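Local coordinates for protein N-acyl-D-glutamate deacylase (Bordetella bronchiseptica, PDB 3GIP) that catalyses the zinc-dependent hydrolysis of N-acyl-D-glutamate to D-glutamate and a carboxylate, as a member of the amidohydrolase superfamily, at residues R295-P309 with K329-Y343. Sequence-based numbering, arbitrary orientation.
Sequences RAETIDDIRITWSTP and KTTAARRLAPAGAIY. With FMT (formic acid), chain E.
Arg-295 lays NH1 over the centre of the Tyr-343 ring, a cation-pi contact with CZ 4.4 Å from the ring centroid. The guanidinium stands steeply on the ring, its plane turned 74° away, so that NH1 points into the face while NH1 and NH2 together hold a formate. Tyr-343 itself is fixed by its OH, bonded to the backbone of Ile-290 and Ile-292; Ile-299 CD1 and Ile-302 CG1 pack against its CD1.

Backbone bonds join strands 303-307 and 339-343 antiparallel: Ile-342 N reaches Arg-303 O at 2.8 Å, with Arg-303 N returning to Ile-342 O. The chain turns a corner at Thr-305, whose N still bonds Gly-340 O. With 287-290 on the other side of 339-343, this makes a three-stranded sheet beside the metal-bearing barrel of the amidohydrolase fold; the Arg-295 side chain comes within about 9 Å of the zinc ion, and the formate it holds, probably from the crystallisation liquor, is also bound by Ser-287.

Trp-306 lies flat on the neighbouring strand: CG sits between backbone N and carbonyl carbon (chi1 64°), folding the indole back over Gly-340 and Ala-339, whose CA is 3.5 Å from the six-membered ring centroid. On the sheet face that carries Ile-304 and Ala-341, Ile-304 CD1 meets Leu-336 CD1 at 3.8 Å.

Polar side chains also join the two segments. Ser-307 OG donates to Leu-336 O at 2.8 Å, in the carbonyl plane. At the first turn, Lys-329 NZ bonds Ala-296 O at 3.0 Å and forms long salt bridges with Glu-297 and Asp-300, the latter supplemented by two bridging waters.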
loop_
_atom_site.group_PDB
_atom_site.type_symbol
_atom_site.label_atom_id
_atom_site.label_comp_id
_atom_site.label_asym_id
_atom_site.label_seq_id
_atom_site.Cartn_x
_atom_site.Cartn_y
_atom_site.Cartn_z
ATOM N N ARG A 295 13.281 20.974 0.886
ATOM C CA ARG A 295 13.456 20.480 -0.481
ATOM C C ARG A 295 13.203 21.579 -1.510
ATOM O O ARG A 295 13.405 21.376 -2.709
ATOM C CB ARG A 295 12.494 19.319 -0.756
ATOM C CG ARG A 295 12.748 18.070 0.071
ATOM C CD ARG A 295 11.746 16.989 -0.289
ATOM N NE ARG A 295 11.950 15.756 0.466
ATOM C CZ ARG A 295 11.240 14.648 0.281
ATOM N NH1 ARG A 295 10.283 14.619 -0.636
ATOM N NH2 ARG A 295 11.486 13.565 1.010
ATOM N N ALA A 296 12.770 22.744 -1.036
ATOM C CA ALA A 296 12.458 23.869 -1.914
ATOM C C ALA A 296 13.557 24.222 -2.911
ATOM O O ALA A 296 13.268 24.614 -4.045
ATOM C CB ALA A 296 12.108 25.096 -1.075
ATOM N N GLU A 297 14.814 24.085 -2.497
ATOM C CA GLU A 297 15.933 24.413 -3.373
ATOM C C GLU A 297 16.737 23.196 -3.826
ATOM O O GLU A 297 17.844 23.345 -4.344
ATOM C CB GLU A 297 16.879 25.398 -2.680
ATOM C CG GLU A 297 16.279 26.764 -2.347
ATOM C CD GLU A 297 15.775 27.513 -3.568
ATOM O OE1 GLU A 297 16.293 27.275 -4.682
ATOM O OE2 GLU A 297 14.869 28.356 -3.411
ATOM N N THR A 298 16.199 21.997 -3.629
ATOM C CA THR A 298 16.912 20.792 -4.045
ATOM C C THR A 298 16.162 20.013 -5.120
ATOM O O THR A 298 16.761 19.230 -5.856
ATOM C CB THR A 298 17.197 19.848 -2.850
ATOM O OG1 THR A 298 15.965 19.430 -2.257
ATOM C CG2 THR A 298 18.049 20.556 -1.802
ATOM N N ILE A 299 14.854 20.231 -5.214
ATOM C CA ILE A 299 14.039 19.547 -6.213
ATOM C C ILE A 299 13.178 20.563 -6.947
ATOM O O ILE A 299 12.473 21.353 -6.320
ATOM C CB ILE A 299 13.111 18.488 -5.562
ATOM C CG1 ILE A 299 13.948 17.429 -4.839
ATOM C CG2 ILE A 299 12.227 17.843 -6.626
ATOM C CD1 ILE A 299 13.121 16.361 -4.129
ATOM N N ASP A 300 13.244 20.554 -8.278
ATOM C CA ASP A 300 12.441 21.467 -9.078
ATOM C C ASP A 300 11.061 20.870 -9.336
ATOM O O ASP A 300 10.835 19.673 -9.139
ATOM C CB ASP A 300 13.116 21.771 -10.421
ATOM C CG ASP A 300 14.300 22.713 -10.288
ATOM O OD1 ASP A 300 14.360 23.481 -9.303
ATOM O OD2 ASP A 300 15.165 22.699 -11.189
ATOM N N ASP A 301 10.143 21.722 -9.775
ATOM C CA ASP A 301 8.775 21.326 -10.083
ATOM C C ASP A 301 7.978 20.711 -8.941
ATOM O O ASP A 301 7.107 19.869 -9.165
ATOM C CB ASP A 301 8.746 20.396 -11.304
ATOM C CG ASP A 301 8.923 21.156 -12.614
ATOM O OD1 ASP A 301 9.051 22.392 -12.559
ATOM O OD2 ASP A 301 8.931 20.525 -13.693
ATOM N N ILE A 302 8.269 21.130 -7.712
ATOM C CA ILE A 302 7.499 20.640 -6.577
ATOM C C ILE A 302 6.084 21.143 -6.867
ATOM O O ILE A 302 5.871 22.342 -7.060
ATOM C CB ILE A 302 8.033 21.226 -5.249
ATOM C CG1 ILE A 302 9.384 20.582 -4.921
ATOM C CG2 ILE A 302 7.034 20.976 -4.117
ATOM C CD1 ILE A 302 10.109 21.230 -3.742
ATOM N N ARG A 303 5.124 20.225 -6.926
ATOM C CA ARG A 303 3.747 20.588 -7.243
ATOM C C ARG A 303 2.828 20.290 -6.065
ATOM O O ARG A 303 2.793 19.175 -5.559
ATOM C CB ARG A 303 3.281 19.830 -8.497
ATOM C CG ARG A 303 1.936 20.296 -9.026
ATOM C CD ARG A 303 1.453 19.462 -10.204
ATOM N NE ARG A 303 2.074 19.840 -11.472
ATOM C CZ ARG A 303 1.790 19.247 -12.630
ATOM N NH1 ARG A 303 0.906 18.258 -12.658
ATOM N NH2 ARG A 303 2.369 19.647 -13.757
ATOM N N ILE A 304 2.081 21.302 -5.642
ATOM C CA ILE A 304 1.187 21.169 -4.497
ATOM C C ILE A 304 0.005 20.229 -4.730
ATOM O O ILE A 304 -0.650 20.275 -5.768
ATOM C CB ILE A 304 0.671 22.566 -4.070
ATOM C CG1 ILE A 304 1.866 23.504 -3.840
ATOM C CG2 ILE A 304 -0.176 22.462 -2.808
ATOM C CD1 ILE A 304 2.907 22.976 -2.850
ATOM N N THR A 305 -0.253 19.365 -3.750
ATOM C CA THR A 305 -1.365 18.418 -3.821
ATOM C C THR A 305 -2.516 18.879 -2.928
ATOM O O THR A 305 -3.670 18.497 -3.129
ATOM C CB THR A 305 -0.925 17.012 -3.381
ATOM O OG1 THR A 305 -0.260 17.091 -2.116
ATOM C CG2 THR A 305 0.023 16.411 -4.406
ATOM N N TRP A 306 -2.180 19.693 -1.931
ATOM C CA TRP A 306 -3.163 20.257 -1.003
ATOM C C TRP A 306 -2.462 21.255 -0.094
ATOM O O TRP A 306 -1.255 21.189 0.081
ATOM C CB TRP A 306 -3.825 19.169 -0.137
ATOM C CG TRP A 306 -2.893 18.436 0.798
ATOM C CD1 TRP A 306 -2.125 17.350 0.498
ATOM C CD2 TRP A 306 -2.626 18.744 2.178
ATOM N NE1 TRP A 306 -1.397 16.960 1.598
ATOM C CE2 TRP A 306 -1.686 17.798 2.643
ATOM C CE3 TRP A 306 -3.090 19.728 3.065
ATOM C CZ2 TRP A 306 -1.199 17.802 3.956
ATOM C CZ3 TRP A 306 -2.604 19.732 4.373
ATOM C CH2 TRP A 306 -1.669 18.773 4.804
ATOM N N SER A 307 -3.226 22.191 0.461
ATOM C CA SER A 307 -2.699 23.196 1.384
ATOM C C SER A 307 -3.864 23.720 2.209
ATOM O O SER A 307 -4.838 24.237 1.664
ATOM C CB SER A 307 -2.051 24.368 0.640
ATOM O OG SER A 307 -1.753 25.427 1.547
ATOM N N THR A 308 -3.767 23.588 3.526
ATOM C CA THR A 308 -4.848 24.056 4.381
ATOM C C THR A 308 -5.018 25.576 4.331
ATOM O O THR A 308 -6.130 26.068 4.157
ATOM C CB THR A 308 -4.641 23.582 5.832
ATOM O OG1 THR A 308 -4.565 22.151 5.851
ATOM C CG2 THR A 308 -5.804 24.022 6.706
ATOM N N PRO A 309 -3.921 26.341 4.472
ATOM C CA PRO A 309 -4.080 27.798 4.421
ATOM C C PRO A 309 -4.303 28.346 3.010
ATOM O O PRO A 309 -4.964 29.368 2.833
ATOM C CB PRO A 309 -2.783 28.305 5.040
ATOM C CG PRO A 309 -1.785 27.260 4.612
ATOM C CD PRO A 309 -2.547 25.975 4.862
ATOM N N LYS A 329 11.285 30.310 -2.532
ATOM C CA LYS A 329 10.520 29.076 -2.435
ATOM C C LYS A 329 10.403 28.482 -1.039
ATOM O O LYS A 329 9.361 27.929 -0.690
ATOM C CB LYS A 329 11.089 28.030 -3.397
ATOM C CG LYS A 329 10.782 28.331 -4.859
ATOM C CD LYS A 329 11.303 27.241 -5.782
ATOM C CE LYS A 329 12.819 27.254 -5.870
ATOM N NZ LYS A 329 13.321 26.117 -6.694
ATOM N N THR A 330 11.460 28.584 -0.239
ATOM C CA THR A 330 11.416 28.036 1.108
ATOM C C THR A 330 10.374 28.787 1.929
ATOM O O THR A 330 9.613 28.183 2.687
ATOM C CB THR A 330 12.787 28.137 1.798
ATOM O OG1 THR A 330 13.774 27.487 0.988
ATOM C CG2 THR A 330 12.741 27.460 3.158
ATOM N N THR A 331 10.341 30.106 1.768
ATOM C CA THR A 331 9.381 30.941 2.478
ATOM C C THR A 331 7.966 30.599 2.026
ATOM O O THR A 331 7.056 30.485 2.842
ATOM C CB THR A 331 9.653 32.433 2.215
ATOM O OG1 THR A 331 10.925 32.782 2.777
ATOM C CG2 THR A 331 8.568 33.305 2.839
ATOM N N ALA A 332 7.783 30.436 0.720
ATOM C CA ALA A 332 6.470 30.099 0.189
ATOM C C ALA A 332 6.020 28.751 0.744
ATOM O O ALA A 332 4.861 28.586 1.121
ATOM C CB ALA A 332 6.512 30.052 -1.338
ATOM N N ALA A 333 6.938 27.789 0.795
ATOM C CA ALA A 333 6.611 26.460 1.308
ATOM C C ALA A 333 6.144 26.552 2.758
ATOM O O ALA A 333 5.209 25.862 3.164
ATOM C CB ALA A 333 7.829 25.538 1.204
ATOM N N ARG A 334 6.798 27.405 3.538
ATOM C CA ARG A 334 6.424 27.574 4.935
ATOM C C ARG A 334 5.044 28.214 5.069
ATOM O O ARG A 334 4.284 27.870 5.973
ATOM C CB ARG A 334 7.476 28.414 5.660
ATOM C CG ARG A 334 8.804 27.692 5.808
ATOM C CD ARG A 334 9.902 28.610 6.317
ATOM N NE ARG A 334 11.170 27.899 6.447
ATOM C CZ ARG A 334 12.352 28.496 6.565
ATOM N NH1 ARG A 334 12.433 29.820 6.567
ATOM N NH2 ARG A 334 13.454 27.767 6.683
ATOM N N ARG A 335 4.715 29.134 4.166
ATOM C CA ARG A 335 3.415 29.795 4.211
ATOM C C ARG A 335 2.295 28.854 3.788
ATOM O O ARG A 335 1.142 29.034 4.180
ATOM C CB ARG A 335 3.403 31.030 3.307
ATOM C CG ARG A 335 4.331 32.145 3.744
ATOM C CD ARG A 335 4.150 33.359 2.846
ATOM N NE ARG A 335 5.133 34.404 3.109
ATOM C CZ ARG A 335 5.231 35.524 2.400
ATOM N NH1 ARG A 335 4.400 35.742 1.387
ATOM N NH2 ARG A 335 6.163 36.423 2.691
ATOM N N LEU A 336 2.641 27.853 2.983
ATOM C CA LEU A 336 1.670 26.875 2.497
ATOM C C LEU A 336 1.340 25.800 3.524
ATOM O O LEU A 336 0.323 25.117 3.408
ATOM C CB LEU A 336 2.206 26.198 1.230
ATOM C CG LEU A 336 2.245 27.043 -0.044
ATOM C CD1 LEU A 336 3.123 26.356 -1.085
ATOM C CD2 LEU A 336 0.830 27.242 -0.571
ATOM N N ALA A 337 2.199 25.655 4.527
ATOM C CA ALA A 337 2.016 24.637 5.555
ATOM C C ALA A 337 0.774 24.817 6.421
ATOM O O ALA A 337 0.418 25.938 6.798
ATOM C CB ALA A 337 3.255 24.575 6.440
ATOM N N PRO A 338 0.088 23.705 6.740
ATOM C CA PRO A 338 0.427 22.345 6.302
ATOM C C PRO A 338 -0.033 22.084 4.874
ATOM O O PRO A 338 -1.108 22.530 4.465
ATOM C CB PRO A 338 -0.298 21.463 7.314
ATOM C CG PRO A 338 -1.501 22.269 7.647
ATOM C CD PRO A 338 -0.946 23.666 7.789
ATOM N N ALA A 339 0.781 21.352 4.122
ATOM C CA ALA A 339 0.460 21.051 2.735
ATOM C C ALA A 339 1.110 19.753 2.283
ATOM O O ALA A 339 1.840 19.112 3.037
ATOM C CB ALA A 339 0.930 22.195 1.841
ATOM N N GLY A 340 0.826 19.375 1.042
ATOM C CA GLY A 340 1.395 18.169 0.473
ATOM C C GLY A 340 1.907 18.512 -0.910
ATOM O O GLY A 340 1.550 19.557 -1.464
ATOM N N ALA A 341 2.743 17.644 -1.473
ATOM C CA ALA A 341 3.291 17.892 -2.800
ATOM C C ALA A 341 3.746 16.625 -3.498
ATOM O O ALA A 341 3.858 15.561 -2.885
ATOM C CB ALA A 341 4.469 18.856 -2.700
ATOM N N ILE A 342 3.995 16.759 -4.798
ATOM C CA ILE A 342 4.503 15.672 -5.613
ATOM C C ILE A 342 5.932 16.082 -5.937
ATOM O O ILE A 342 6.200 17.245 -6.261
ATOM C CB ILE A 342 3.704 15.504 -6.926
ATOM C CG1 ILE A 342 2.306 14.965 -6.611
ATOM C CG2 ILE A 342 4.446 14.558 -7.878
ATOM C CD1 ILE A 342 1.367 14.943 -7.793
ATOM N N TYR A 343 6.843 15.124 -5.825
ATOM C CA TYR A 343 8.258 15.347 -6.076
ATOM C C TYR A 343 8.690 14.492 -7.260
ATOM O O TYR A 343 8.795 13.274 -7.148
ATOM C CB TYR A 343 9.064 14.956 -4.833
ATOM C CG TYR A 343 8.649 15.706 -3.590
ATOM C CD1 TYR A 343 9.162 16.971 -3.310
ATOM C CD2 TYR A 343 7.725 15.155 -2.699
ATOM C CE1 TYR A 343 8.771 17.671 -2.171
ATOM C CE2 TYR A 343 7.325 15.850 -1.556
ATOM C CZ TYR A 343 7.853 17.101 -1.299
ATOM O OH TYR A 343 7.475 17.780 -0.160
HETATM C C FMT E . 9.168 11.232 -0.549
HETATM O O1 FMT E . 9.099 12.222 -1.236
HETATM O O2 FMT E . 9.756 11.299 0.651
HETATM O O HOH W 1 13.601 30.546 -4.347
HETATM O O HOH W 2 14.366 29.294 -0.958
HETATM O O HOH W 3 8.989 17.937 -8.049
HETATM O O HOH W 4 14.775 23.445 -6.584
HETATM O O HOH W 5 15.421 25.977 -8.882
#